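PDB 6BA9: iron aquisition yersiniabactin synthesis enzyme, YbtT from Escherichia coli, which is a low-specificity type II thioesterase that maintains production of the metallophore yersiniabactin, probably by hydrolysing thioesters on the assembly line. Local coordinates for residues A[122-127]-A[174-179]; A[92-97]-A[116-121]; A[181-186]-A[210-215]; A[198-203]-A[224-229]. The protein carries 1 engineered substitution. One frame throughout, in Å; residues are numbered along the deposited sequence.

Contact 1 of 4, residues A[122-127]-A[174-179]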
loop_
_atom_site.group_PDB
_atom_site.type_symbol
_atom_site.label_atom_id
_atom_site.label_comp_id
_atom_site.label_asym_id
_atom_site.label_seq_id
_atom_site.Cartn_x
_atom_site.Cartn_y
_atom_site.Cartn_z
ATOM N N HIS A 122 3.618 -15.142 -3.428
ATOM C CA HIS A 122 3.839 -16.312 -4.271
ATOM C C HIS A 122 2.779 -16.465 -5.349
ATOM O O HIS A 122 2.800 -17.460 -6.093
ATOM C CB HIS A 122 3.914 -17.589 -3.421
ATOM C CG HIS A 122 2.651 -17.897 -2.691
ATOM N ND1 HIS A 122 2.245 -17.186 -1.581
ATOM C CD2 HIS A 122 1.709 -18.851 -2.891
ATOM C CE1 HIS A 122 1.107 -17.684 -1.134
ATOM N NE2 HIS A 122 0.752 -18.687 -1.922
ATOM N N LEU A 123 1.860 -15.515 -5.457
ATOM C CA LEU A 123 0.804 -15.522 -6.450
ATOM C C LEU A 123 0.990 -14.373 -7.436
ATOM O O LEU A 123 1.869 -13.522 -7.280
ATOM C CB LEU A 123 -0.557 -15.419 -5.762
ATOM C CG LEU A 123 -0.881 -16.474 -4.698
ATOM C CD1 LEU A 123 -2.212 -16.207 -4.065
ATOM C CD2 LEU A 123 -0.861 -17.878 -5.303
ATOM N N HIS A 124 0.163 -14.377 -8.476
ATOM C CA HIS A 124 0.050 -13.260 -9.405
ATOM C C HIS A 124 -1.366 -12.703 -9.355
ATOM O O HIS A 124 -2.329 -13.425 -9.086
ATOM C CB HIS A 124 0.345 -13.707 -10.847
ATOM C CG HIS A 124 1.686 -14.348 -11.027
ATOM N ND1 HIS A 124 2.821 -13.630 -11.334
ATOM C CD2 HIS A 124 2.063 -15.648 -10.986
ATOM C CE1 HIS A 124 3.847 -14.460 -11.446
ATOM N NE2 HIS A 124 3.412 -15.690 -11.246
ATOM N N SER A 125 -1.486 -11.407 -9.644
ATOM C CA SER A 125 -2.796 -10.792 -9.800
ATOM C C SER A 125 -3.560 -11.454 -10.941
ATOM O O SER A 125 -2.984 -11.844 -11.959
ATOM C CB SER A 125 -2.623 -9.300 -10.104
ATOM O OG SER A 125 -3.881 -8.699 -10.314
ATOM N N GLU A 126 -4.877 -11.571 -10.784
ATOM C CA GLU A 126 -5.646 -12.129 -11.885
ATOM C C GLU A 126 -5.684 -11.186 -13.086
ATOM O O GLU A 126 -5.682 -11.654 -14.226
ATOM C CB GLU A 126 -7.028 -12.578 -11.405
ATOM C CG GLU A 126 -6.924 -13.864 -10.562
ATOM C CD GLU A 126 -8.252 -14.373 -10.028
ATOM O OE1 GLU A 126 -8.571 -14.115 -8.838
ATOM O OE2 GLU A 126 -8.969 -15.053 -10.798
ATOM N N ARG A 127 -5.623 -9.871 -12.857
ATOM C CA ARG A 127 -5.546 -8.881 -13.922
ATOM C C ARG A 127 -4.102 -8.434 -14.078
ATOM O O ARG A 127 -3.445 -8.106 -13.087
ATOM C CB ARG A 127 -6.417 -7.672 -13.587
ATOM C CG ARG A 127 -6.592 -6.697 -14.749
ATOM C CD ARG A 127 -7.060 -5.345 -14.299
ATOM N NE ARG A 127 -8.364 -5.347 -13.628
ATOM C CZ ARG A 127 -9.529 -5.241 -14.250
ATOM N NH1 ARG A 127 -9.583 -5.192 -15.580
ATOM N NH2 ARG A 127 -10.648 -5.196 -13.533
ATOM N N SER A 174 5.898 -7.653 -11.616
ATOM C CA SER A 174 7.134 -8.425 -11.658
ATOM C C SER A 174 7.545 -8.922 -10.284
ATOM O O SER A 174 8.461 -9.749 -10.189
ATOM C CB SER A 174 8.261 -7.610 -12.293
ATOM O OG SER A 174 8.619 -6.498 -11.497
ATOM N N TYR A 175 6.878 -8.449 -9.234
ATOM C CA TYR A 175 7.136 -8.862 -7.859
ATOM C C TYR A 175 6.490 -10.218 -7.616
ATOM O O TYR A 175 5.261 -10.349 -7.664
ATOM C CB TYR A 175 6.569 -7.807 -6.908
ATOM C CG TYR A 175 6.670 -8.165 -5.446
ATOM C CD1 TYR A 175 5.576 -8.663 -4.757
ATOM C CD2 TYR A 175 7.858 -8.032 -4.752
ATOM C CE1 TYR A 175 5.657 -8.984 -3.428
ATOM C CE2 TYR A 175 7.942 -8.348 -3.416
ATOM C CZ TYR A 175 6.833 -8.834 -2.761
ATOM O OH TYR A 175 6.858 -9.168 -1.422
ATOM N N HIS A 176 7.321 -11.224 -7.367
ATOM C CA HIS A 176 6.829 -12.582 -7.231
ATOM C C HIS A 176 7.961 -13.450 -6.719
ATOM O O HIS A 176 9.110 -13.298 -7.153
ATOM C CB HIS A 176 6.354 -13.124 -8.583
ATOM C CG HIS A 176 5.867 -14.534 -8.521
ATOM N ND1 HIS A 176 6.636 -15.604 -8.939
ATOM C CD2 HIS A 176 4.706 -15.055 -8.068
ATOM C CE1 HIS A 176 5.953 -16.721 -8.761
ATOM N NE2 HIS A 176 4.781 -16.418 -8.233
ATOM N N TYR A 177 7.623 -14.355 -5.812
ATOM C CA TYR A 177 8.546 -15.361 -5.311
ATOM C C TYR A 177 8.025 -16.748 -5.664
ATOM O O TYR A 177 6.816 -16.980 -5.717
ATOM C CB TYR A 177 8.666 -15.294 -3.797
ATOM C CG TYR A 177 9.303 -14.037 -3.249
ATOM C CD1 TYR A 177 10.681 -13.884 -3.220
ATOM C CD2 TYR A 177 8.523 -13.015 -2.720
ATOM C CE1 TYR A 177 11.260 -12.738 -2.689
ATOM C CE2 TYR A 177 9.090 -11.879 -2.189
ATOM C CZ TYR A 177 10.452 -11.734 -2.180
ATOM O OH TYR A 177 11.024 -10.590 -1.638
ATOM N N ASP A 178 8.947 -17.691 -5.876
ATOM C CA ASP A 178 8.500 -19.023 -6.270
ATOM C C ASP A 178 7.740 -19.718 -5.151
ATOM O O ASP A 178 6.810 -20.482 -5.428
ATOM C CB ASP A 178 9.679 -19.879 -6.720
ATOM C CG ASP A 178 10.171 -19.510 -8.100
ATOM O OD1 ASP A 178 9.414 -18.854 -8.846
ATOM O OD2 ASP A 178 11.316 -19.884 -8.439
ATOM N N SER A 179 8.101 -19.469 -3.897
ATOM C CA SER A 179 7.423 -20.116 -2.787
ATOM C C SER A 179 7.638 -19.294 -1.523
ATOM O O SER A 179 8.624 -18.554 -1.416
ATOM C CB SER A 179 7.940 -21.551 -2.591
ATOM O OG SER A 179 8.679 -21.671 -1.399
HETATM O O HOH W 1 5.016 -19.108 -6.567
HETATM O O HOH W 2 3.147 -11.359 -6.038
#
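His122 and Tyr177 bring two irregular loops together, the touching parts running 141° apart with CA atoms 4.9 Å from each other. His122 CA points its hydrogen at Tyr177 O, a CA-H...O contact of 3.4 Å. The side chains meet through His176. Its CG is anti to the backbone N (chi1 178°), and the ring lies flat against that of His124 in an offset stack, centroids 4.0 Å apart and planes only 16° from parallel. The edge of the same ring faces backbone carbonyls: NE2 makes a weak hydrogen bond of 3.1 Å to His122 O, while Leu123 O lies in the ring plane beside CD2. His122 turns its own ring elsewhere, and ND1 bonds to Trp212 NE1. Around this surface contact, residues 122-127 lead from strand 112-116 toward helix 134-144. The other loop, 174-179, follows helix 155-174. The hydroxyls of Tyr175 and Tyr177 both reach Glu98 OE2, tying 174-179 to helix 91-105.

Contact 2 of 4, residues A[92-97]-A[116-121]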
loop_
_atom_site.group_PDB
_atom_site.type_symbol
_atom_site.label_atom_id
_atom_site.label_comp_id
_atom_site.label_asym_id
_atom_site.label_seq_id
_atom_site.Cartn_x
_atom_site.Cartn_y
_atom_site.Cartn_z
ATOM N N GLY A 92 0.799 -1.135 -2.768
ATOM C CA GLY A 92 1.338 -0.618 -1.525
ATOM C C GLY A 92 1.484 -1.677 -0.457
ATOM O O GLY A 92 2.352 -1.561 0.405
ATOM N N ALA A 93 0.646 -2.716 -0.486
ATOM C CA ALA A 93 0.811 -3.799 0.482
ATOM C C ALA A 93 2.131 -4.531 0.274
ATOM O O ALA A 93 2.763 -4.964 1.240
ATOM C CB ALA A 93 -0.356 -4.781 0.385
ATOM N N GLN A 94 2.558 -4.681 -0.977
ATOM C CA GLN A 94 3.822 -5.342 -1.266
ATOM C C GLN A 94 4.978 -4.525 -0.721
ATOM O O GLN A 94 5.900 -5.063 -0.108
ATOM C CB GLN A 94 3.985 -5.551 -2.769
ATOM C CG GLN A 94 2.877 -6.359 -3.438
ATOM C CD GLN A 94 2.872 -6.220 -4.932
ATOM O OE1 GLN A 94 3.286 -5.192 -5.475
ATOM N NE2 GLN A 94 2.385 -7.236 -5.620
ATOM N N VAL A 95 4.937 -3.207 -0.932
ATOM C CA VAL A 95 5.979 -2.338 -0.401
ATOM C C VAL A 95 5.964 -2.338 1.121
ATOM O O VAL A 95 7.022 -2.407 1.759
ATOM C CB VAL A 95 5.879 -0.914 -0.976
ATOM C CG1 VAL A 95 6.961 -0.035 -0.363
ATOM C CG2 VAL A 95 6.027 -0.926 -2.497
ATOM N N ALA A 96 4.779 -2.265 1.727
ATOM C CA ALA A 96 4.674 -2.264 3.182
ATOM C C ALA A 96 5.239 -3.551 3.761
ATOM O O ALA A 96 5.971 -3.514 4.755
ATOM C CB ALA A 96 3.212 -2.096 3.601
ATOM N N PHE A 97 4.916 -4.691 3.151
ATOM C CA PHE A 97 5.457 -5.973 3.587
ATOM C C PHE A 97 6.979 -5.993 3.510
ATOM O O PHE A 97 7.660 -6.351 4.487
ATOM C CB PHE A 97 4.857 -7.077 2.715
ATOM C CG PHE A 97 5.474 -8.431 2.922
ATOM C CD1 PHE A 97 5.340 -9.092 4.124
ATOM C CD2 PHE A 97 6.162 -9.042 1.909
ATOM C CE1 PHE A 97 5.894 -10.369 4.291
ATOM C CE2 PHE A 97 6.712 -10.304 2.072
ATOM C CZ PHE A 97 6.578 -10.955 3.263
ATOM N N SER A 116 -3.688 -4.874 2.682
ATOM C CA SER A 116 -5.039 -4.662 2.182
ATOM C C SER A 116 -5.112 -4.903 0.676
ATOM O O SER A 116 -4.295 -4.378 -0.092
ATOM C CB SER A 116 -5.415 -3.230 2.530
ATOM O OG SER A 116 -6.694 -2.850 2.059
ATOM N N GLY A 117 -6.126 -5.662 0.244
ATOM C CA GLY A 117 -6.466 -5.727 -1.162
ATOM C C GLY A 117 -5.331 -6.093 -2.094
ATOM O O GLY A 117 -5.167 -5.454 -3.147
ATOM N N CYS A 118 -4.575 -7.141 -1.749
ATOM C CA CYS A 118 -3.409 -7.538 -2.526
ATOM C C CYS A 118 -3.248 -9.044 -2.449
ATOM O O CYS A 118 -3.372 -9.621 -1.371
ATOM C CB CYS A 118 -2.161 -6.878 -1.938
ATOM S SG CYS A 118 -0.665 -7.066 -2.928
ATOM N N HIS A 119 -2.955 -9.661 -3.592
ATOM C CA HIS A 119 -2.594 -11.070 -3.603
ATOM C C HIS A 119 -1.243 -11.283 -2.917
ATOM O O HIS A 119 -0.386 -10.392 -2.850
ATOM C CB HIS A 119 -2.504 -11.581 -5.040
ATOM C CG HIS A 119 -1.479 -10.861 -5.843
ATOM N ND1 HIS A 119 -1.706 -9.614 -6.385
ATOM C CD2 HIS A 119 -0.202 -11.180 -6.148
ATOM C CE1 HIS A 119 -0.610 -9.201 -6.995
ATOM N NE2 HIS A 119 0.315 -10.135 -6.878
ATOM N N ALA A 120 -1.037 -12.500 -2.427
ATOM C CA ALA A 120 0.178 -12.832 -1.700
ATOM C C ALA A 120 1.394 -12.923 -2.633
ATOM O O ALA A 120 1.240 -13.099 -3.852
ATOM C CB ALA A 120 -0.023 -14.162 -1.004
ATOM N N PRO A 121 2.619 -12.816 -2.085
ATOM C CA PRO A 121 3.813 -12.717 -2.953
ATOM C C PRO A 121 4.173 -13.971 -3.741
ATOM O O PRO A 121 4.970 -13.846 -4.679
ATOM C CB PRO A 121 4.936 -12.321 -1.985
ATOM C CG PRO A 121 4.226 -11.671 -0.832
ATOM C CD PRO A 121 2.945 -12.445 -0.696
HETATM O O HOH W 3 2.121 -9.699 -4.005
#
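Ala93 and Cys118 meet directly between helix 91-105 and the loop that leaves strand 112-116, Ala93 CB lying 3.6 Å from Cys118 CB. Cys118 SG, anti to its own backbone N (chi1 -171°), then lies against the aliphatic part of Gln94, 3.6 Å from CG. One helical turn beyond Ala93, the rim carbon CE2 of Phe97 touches Pro121 CG at 4.1 Å. That ring is held from another quarter as well, edge-to-face with Trp209.

Among the polar groups, Gln94, extended beyond CG, brings its amide to the His119 ring in a van der Waals approach, with Gln94 NE2 3.8 Å from His119 NE2 and the amide and ring planes 85° apart. The polar link is indirect: a water accepts from Gln94 NE2 at 3.0 Å and donates to His119 O at 2.8 Å. Gln94 OE1 bonds to Thr172 OG1, so both ends of this buried amide have partners. Ser116 OG is hydrogen-bonded to Tyr228 OH and His89 ND1.

Strand 84-89, the tight turn at Ala90 and helix 91-105 have the layout of the nucleophile elbow of the alpha/beta-hydrolase fold, with the engineered Ala90 at its turn; the loop after strand 112-116 packs against the start of the helix.

Contact 3 of 4, residues A[181-186]-A[210-215]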
loop_
_atom_site.group_PDB
_atom_site.type_symbol
_atom_site.label_atom_id
_atom_site.label_comp_id
_atom_site.label_asym_id
_atom_site.label_seq_id
_atom_site.Cartn_x
_atom_site.Cartn_y
_atom_site.Cartn_z
ATOM N N ASP A 181 8.803 -20.209 1.189
ATOM C CA ASP A 181 9.972 -20.595 1.964
ATOM C C ASP A 181 11.244 -19.896 1.517
ATOM O O ASP A 181 12.309 -20.168 2.082
ATOM C CB ASP A 181 10.151 -22.117 1.974
ATOM C CG ASP A 181 10.518 -22.680 0.623
ATOM O OD1 ASP A 181 10.835 -21.910 -0.309
ATOM O OD2 ASP A 181 10.493 -23.924 0.496
ATOM N N VAL A 182 11.156 -18.994 0.537
ATOM C CA VAL A 182 12.304 -18.203 0.117
ATOM C C VAL A 182 12.850 -17.340 1.244
ATOM O O VAL A 182 14.036 -16.992 1.229
ATOM C CB VAL A 182 11.958 -17.370 -1.144
ATOM C CG1 VAL A 182 13.022 -16.323 -1.420
ATOM C CG2 VAL A 182 11.806 -18.291 -2.358
ATOM N N CYS A 183 12.038 -16.982 2.235
ATOM C CA CYS A 183 12.587 -16.308 3.403
ATOM C C CYS A 183 11.755 -16.647 4.626
ATOM O O CYS A 183 10.659 -17.209 4.509
ATOM C CB CYS A 183 12.611 -14.799 3.222
ATOM S SG CYS A 183 10.944 -14.137 3.073
ATOM N N PRO A 184 12.242 -16.282 5.812
ATOM C CA PRO A 184 11.480 -16.552 7.024
ATOM C C PRO A 184 10.187 -15.772 7.043
ATOM O O PRO A 184 10.095 -14.667 6.470
ATOM C CB PRO A 184 12.423 -16.079 8.145
ATOM C CG PRO A 184 13.783 -16.153 7.539
ATOM C CD PRO A 184 13.588 -15.767 6.117
ATOM N N PRO A 185 9.155 -16.277 7.705
ATOM C CA PRO A 185 7.926 -15.509 7.862
ATOM C C PRO A 185 8.176 -14.303 8.747
ATOM O O PRO A 185 9.091 -14.277 9.577
ATOM C CB PRO A 185 6.972 -16.499 8.535
ATOM C CG PRO A 185 7.873 -17.404 9.296
ATOM C CD PRO A 185 9.115 -17.545 8.466
ATOM N N LEU A 186 7.360 -13.287 8.555
ATOM C CA LEU A 186 7.457 -12.096 9.375
ATOM C C LEU A 186 6.732 -12.313 10.683
ATOM O O LEU A 186 5.673 -12.949 10.718
ATOM C CB LEU A 186 6.829 -10.913 8.641
ATOM C CG LEU A 186 7.575 -10.403 7.413
ATOM C CD1 LEU A 186 7.042 -9.015 7.039
ATOM C CD2 LEU A 186 9.073 -10.331 7.657
ATOM N N ARG A 210 -1.251 -15.682 4.582
ATOM C CA ARG A 210 -0.943 -16.401 5.807
ATOM C C ARG A 210 0.270 -17.304 5.645
ATOM O O ARG A 210 0.854 -17.705 6.655
ATOM C CB ARG A 210 -2.169 -17.182 6.295
ATOM C CG ARG A 210 -3.328 -16.282 6.742
ATOM C CD ARG A 210 -4.512 -17.061 7.342
ATOM N NE ARG A 210 -5.093 -17.954 6.351
ATOM C CZ ARG A 210 -4.856 -19.260 6.255
ATOM N NH1 ARG A 210 -4.062 -19.853 7.130
ATOM N NH2 ARG A 210 -5.421 -19.948 5.274
ATOM N N GLN A 211 0.692 -17.592 4.416
ATOM C CA GLN A 211 1.912 -18.360 4.196
ATOM C C GLN A 211 3.152 -17.592 4.627
ATOM O O GLN A 211 4.201 -18.203 4.879
ATOM C CB GLN A 211 2.061 -18.723 2.717
ATOM C CG GLN A 211 0.954 -19.601 2.127
ATOM C CD GLN A 211 1.090 -21.034 2.540
ATOM O OE1 GLN A 211 2.179 -21.483 2.887
ATOM N NE2 GLN A 211 -0.010 -21.762 2.503
ATOM N N TRP A 212 3.051 -16.265 4.733
ATOM C CA TRP A 212 4.198 -15.376 4.907
ATOM C C TRP A 212 4.259 -14.719 6.282
ATOM O O TRP A 212 5.217 -13.986 6.568
ATOM C CB TRP A 212 4.123 -14.277 3.831
ATOM C CG TRP A 212 4.253 -14.779 2.451
ATOM C CD1 TRP A 212 3.268 -15.290 1.659
ATOM C CD2 TRP A 212 5.456 -14.844 1.681
ATOM N NE1 TRP A 212 3.786 -15.656 0.438
ATOM C CE2 TRP A 212 5.130 -15.401 0.435
ATOM C CE3 TRP A 212 6.784 -14.485 1.933
ATOM C CZ2 TRP A 212 6.073 -15.590 -0.561
ATOM C CZ3 TRP A 212 7.712 -14.678 0.945
ATOM C CH2 TRP A 212 7.358 -15.227 -0.289
ATOM N N LEU A 213 3.267 -14.942 7.142
ATOM C CA LEU A 213 3.046 -14.131 8.333
ATOM C C LEU A 213 2.766 -15.047 9.514
ATOM O O LEU A 213 1.783 -15.797 9.502
ATOM C CB LEU A 213 1.865 -13.184 8.093
ATOM C CG LEU A 213 1.996 -12.223 6.910
ATOM C CD1 LEU A 213 0.658 -11.515 6.644
ATOM C CD2 LEU A 213 3.099 -11.210 7.177
ATOM N N SER A 214 3.624 -14.994 10.534
ATOM C CA SER A 214 3.473 -15.877 11.699
ATOM C C SER A 214 2.360 -15.470 12.652
ATOM O O SER A 214 1.834 -16.329 13.387
ATOM C CB SER A 214 4.790 -15.928 12.465
ATOM O OG SER A 214 5.771 -16.495 11.629
ATOM N N HIS A 215 1.986 -14.197 12.698
ATOM C CA HIS A 215 1.043 -13.668 13.684
ATOM C C HIS A 215 0.062 -12.801 12.913
ATOM O O HIS A 215 0.314 -11.607 12.693
ATOM C CB HIS A 215 1.760 -12.895 14.781
ATOM C CG HIS A 215 2.740 -13.736 15.533
ATOM N ND1 HIS A 215 4.098 -13.502 15.504
ATOM C CD2 HIS A 215 2.560 -14.842 16.289
ATOM C CE1 HIS A 215 4.713 -14.426 16.225
ATOM N NE2 HIS A 215 3.804 -15.248 16.709
HETATM O O HOH W 4 7.626 -13.681 5.088
HETATM O O HOH W 5 3.049 -11.975 11.237
#
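Leu186 and Leu213 form a single parallel beta bridge, just ahead of two neighbouring parallel strands of the alpha/beta-hydrolase sheet, 190-195 and 216-222. Two backbone bonds make it: Leu186 N gives to Trp212 O at 3.0 Å, and Ser214 N to Leu186 O at 2.9 Å, the second nearly straight (170° at the hydrogen). Beside the bridge, the Pro185 ring packs against the Ser214 hydroxyl, CB and CG each 3.3 Å from OG. A water lies between Pro184 O and Trp212 O; another accepts from His215 N and probably donates to Leu186 O, linking the segments. Farther along, Cys183 SG, placed between its backbone N and carbonyl carbon (chi1 64°), meets the edge of the Trp212 indole near its plane, 3.9 Å from CZ3, a sulfur-aromatic contact. Pro121 and Tyr177 pack on the indole from outside. Leu186 is backed by Phe97 and Arg101 of helix 91-105, while Leu213 rests on Ala190 and Leu192. Between the bridged leucines, Leu213 CD2 stands 4.0 Å from Leu186 CB.

Contact 4 of 4, residues A[198-203]-A[224-229]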
loop_
_atom_site.group_PDB
_atom_site.type_symbol
_atom_site.label_atom_id
_atom_site.label_comp_id
_atom_site.label_asym_id
_atom_site.label_seq_id
_atom_site.Cartn_x
_atom_site.Cartn_y
_atom_site.Cartn_z
ATOM N N ASP A 198 -14.369 -6.363 -4.177
ATOM C CA ASP A 198 -13.117 -5.917 -4.789
ATOM C C ASP A 198 -12.778 -6.867 -5.927
ATOM O O ASP A 198 -12.362 -8.012 -5.699
ATOM C CB ASP A 198 -12.003 -5.900 -3.739
ATOM C CG ASP A 198 -10.674 -5.420 -4.292
ATOM O OD1 ASP A 198 -10.528 -5.269 -5.522
ATOM O OD2 ASP A 198 -9.754 -5.154 -3.482
ATOM N N ARG A 199 -12.958 -6.400 -7.166
ATOM C CA ARG A 199 -12.723 -7.253 -8.325
ATOM C C ARG A 199 -11.246 -7.511 -8.588
ATOM O O ARG A 199 -10.929 -8.371 -9.415
ATOM C CB ARG A 199 -13.366 -6.630 -9.564
ATOM C CG ARG A 199 -14.877 -6.680 -9.521
ATOM C CD ARG A 199 -15.490 -6.006 -10.743
ATOM N NE ARG A 199 -15.002 -4.645 -10.877
ATOM C CZ ARG A 199 -14.401 -4.147 -11.961
ATOM N NH1 ARG A 199 -14.271 -4.871 -13.064
ATOM N NH2 ARG A 199 -13.960 -2.904 -11.932
ATOM N N GLU A 200 -10.342 -6.811 -7.900
ATOM C CA GLU A 200 -8.915 -6.955 -8.133
ATOM C C GLU A 200 -8.236 -7.940 -7.192
ATOM O O GLU A 200 -7.150 -8.428 -7.518
ATOM C CB GLU A 200 -8.207 -5.595 -7.994
ATOM C CG GLU A 200 -8.834 -4.463 -8.798
ATOM C CD GLU A 200 -9.083 -4.841 -10.233
ATOM O OE1 GLU A 200 -8.244 -5.550 -10.839
ATOM O OE2 GLU A 200 -10.147 -4.464 -10.761
ATOM N N ALA A 201 -8.813 -8.222 -6.032
ATOM C CA ALA A 201 -8.164 -9.101 -5.056
ATOM C C ALA A 201 -9.242 -9.845 -4.284
ATOM O O ALA A 201 -9.904 -9.289 -3.402
ATOM C CB ALA A 201 -7.262 -8.334 -4.101
ATOM N N SER A 202 -9.399 -11.113 -4.622
ATOM C CA SER A 202 -10.389 -11.944 -3.972
ATOM C C SER A 202 -9.966 -12.295 -2.549
ATOM O O SER A 202 -8.803 -12.185 -2.154
ATOM C CB SER A 202 -10.558 -13.240 -4.755
ATOM O OG SER A 202 -9.380 -14.024 -4.647
ATOM N N TRP A 203 -10.932 -12.787 -1.779
ATOM C CA TRP A 203 -10.649 -13.286 -0.439
ATOM C C TRP A 203 -9.526 -14.320 -0.478
ATOM O O TRP A 203 -8.585 -14.270 0.323
ATOM C CB TRP A 203 -11.930 -13.885 0.161
ATOM C CG TRP A 203 -11.752 -14.357 1.576
ATOM C CD1 TRP A 203 -12.095 -13.684 2.700
ATOM C CD2 TRP A 203 -11.227 -15.623 2.011
ATOM N NE1 TRP A 203 -11.793 -14.432 3.812
ATOM C CE2 TRP A 203 -11.259 -15.625 3.413
ATOM C CE3 TRP A 203 -10.724 -16.743 1.353
ATOM C CZ2 TRP A 203 -10.804 -16.712 4.168
ATOM C CZ3 TRP A 203 -10.277 -17.817 2.115
ATOM C CH2 TRP A 203 -10.318 -17.783 3.489
ATOM N N GLY A 224 -17.265 -3.030 0.155
ATOM C CA GLY A 224 -16.844 -2.038 -0.814
ATOM C C GLY A 224 -16.171 -2.685 -2.007
ATOM O O GLY A 224 -16.042 -3.909 -2.097
ATOM N N ASP A 225 -15.760 -1.827 -2.945
ATOM C CA ASP A 225 -15.021 -2.257 -4.122
ATOM C C ASP A 225 -13.524 -2.029 -3.882
ATOM O O ASP A 225 -13.093 -1.788 -2.753
ATOM C CB ASP A 225 -15.567 -1.571 -5.383
ATOM C CG ASP A 225 -15.345 -0.072 -5.408
ATOM O OD1 ASP A 225 -14.534 0.485 -4.643
ATOM O OD2 ASP A 225 -16.004 0.585 -6.245
ATOM N N HIS A 226 -12.721 -2.081 -4.952
ATOM C CA HIS A 226 -11.263 -2.018 -4.790
ATOM C C HIS A 226 -10.804 -0.744 -4.091
ATOM O O HIS A 226 -9.723 -0.724 -3.493
ATOM C CB HIS A 226 -10.545 -2.127 -6.146
ATOM C CG HIS A 226 -9.047 -2.250 -6.038
ATOM N ND1 HIS A 226 -8.440 -3.273 -5.353
ATOM C CD2 HIS A 226 -8.051 -1.465 -6.510
ATOM C CE1 HIS A 226 -7.125 -3.121 -5.411
ATOM N NE2 HIS A 226 -6.866 -2.032 -6.112
ATOM N N PHE A 227 -11.578 0.333 -4.147
ATOM C CA PHE A 227 -11.169 1.581 -3.526
ATOM C C PHE A 227 -11.756 1.778 -2.128
ATOM O O PHE A 227 -11.796 2.906 -1.625
ATOM C CB PHE A 227 -11.426 2.748 -4.480
ATOM C CG PHE A 227 -10.571 2.658 -5.719
ATOM C CD1 PHE A 227 -9.236 3.017 -5.674
ATOM C CD2 PHE A 227 -11.069 2.101 -6.883
ATOM C CE1 PHE A 227 -8.426 2.887 -6.790
ATOM C CE2 PHE A 227 -10.267 1.972 -7.998
ATOM C CZ PHE A 227 -8.952 2.364 -7.956
ATOM N N TYR A 228 -12.127 0.690 -1.463
ATOM C CA TYR A 228 -12.667 0.767 -0.108
ATOM C C TYR A 228 -11.790 1.547 0.880
ATOM O O TYR A 228 -12.344 2.158 1.796
ATOM C CB TYR A 228 -13.062 -0.617 0.441
ATOM C CG TYR A 228 -11.919 -1.598 0.668
ATOM C CD1 TYR A 228 -11.110 -1.503 1.791
ATOM C CD2 TYR A 228 -11.681 -2.628 -0.224
ATOM C CE1 TYR A 228 -10.060 -2.399 1.998
ATOM C CE2 TYR A 228 -10.640 -3.534 -0.024
ATOM C CZ TYR A 228 -9.841 -3.406 1.084
ATOM O OH TYR A 228 -8.824 -4.314 1.240
ATOM N N PRO A 229 -10.450 1.580 0.786
ATOM C CA PRO A 229 -9.717 2.363 1.801
ATOM C C PRO A 229 -10.089 3.833 1.803
ATOM O O PRO A 229 -10.019 4.494 2.853
ATOM C CB PRO A 229 -8.243 2.139 1.446
ATOM C CG PRO A 229 -8.246 0.793 0.770
ATOM C CD PRO A 229 -9.524 0.804 -0.063
HETATM O O HOH W 6 -13.514 -3.482 -7.546
#
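Asp198 OD1 accepts two sound hydrogen bonds, from Glu200 N at 2.8 Å and from His226 ND1 at 2.9 Å, reaching it from opposite faces of the carboxylate plane. Ala201 N adds a weak third. The Asp-His pairing follows strands 190-195 and 216-222, places consistent with the acid and histidine of the alpha/beta-hydrolase catalytic triad. His226 ND1 in fact serves both oxygens: its bond to OD2 is 3.0 Å long and the straighter of the two, 163° at the hydrogen. Both are met on the syn side, with carboxylate and imidazole planes 55° apart. Asp198 CG is anti to the backbone N (chi1 -179°). The bond from Glu200 N closes an Asx turn, which, with the two bonds from His226 ND1, helps hold the carboxylate's rotation. Glu200 also covers one face of the imidazole: CG sits 3.7 Å from the ring centroid in a CH-pi contact, and the chain bends at chi2, its carboxylate pairing with Arg127. Asp225 OD1 closes a second Asx turn onto Phe227 N, within a type I turn that leads into helix 228-231. The two loops share a water, which accepts from Arg199 N at 3.0 Å and from His226 N at 3.1 Å.

Contact 2 sits nearest the middle of the chain, about 6 Å from its centre, with the other three 11 to 13 Å from it, centre to centre. It touches each of them, contact 1 through Pro121 O and Tyr177 N. Along the chain contact 2 closes before contact 1 opens, and contact 1 before contact 3; contacts 3 and 4 then alternate. These two lie about 24 Å apart, toward opposite ends of the strands 190-195 and 216-222 that they share. The mostly helical region between the segments of contact 1, with helices 134-144 and 155-174, is probably the lid-like insertion of the fold. Since contact 1 also touches contact 4, that insertion is probably coupled to the Asp-His loops.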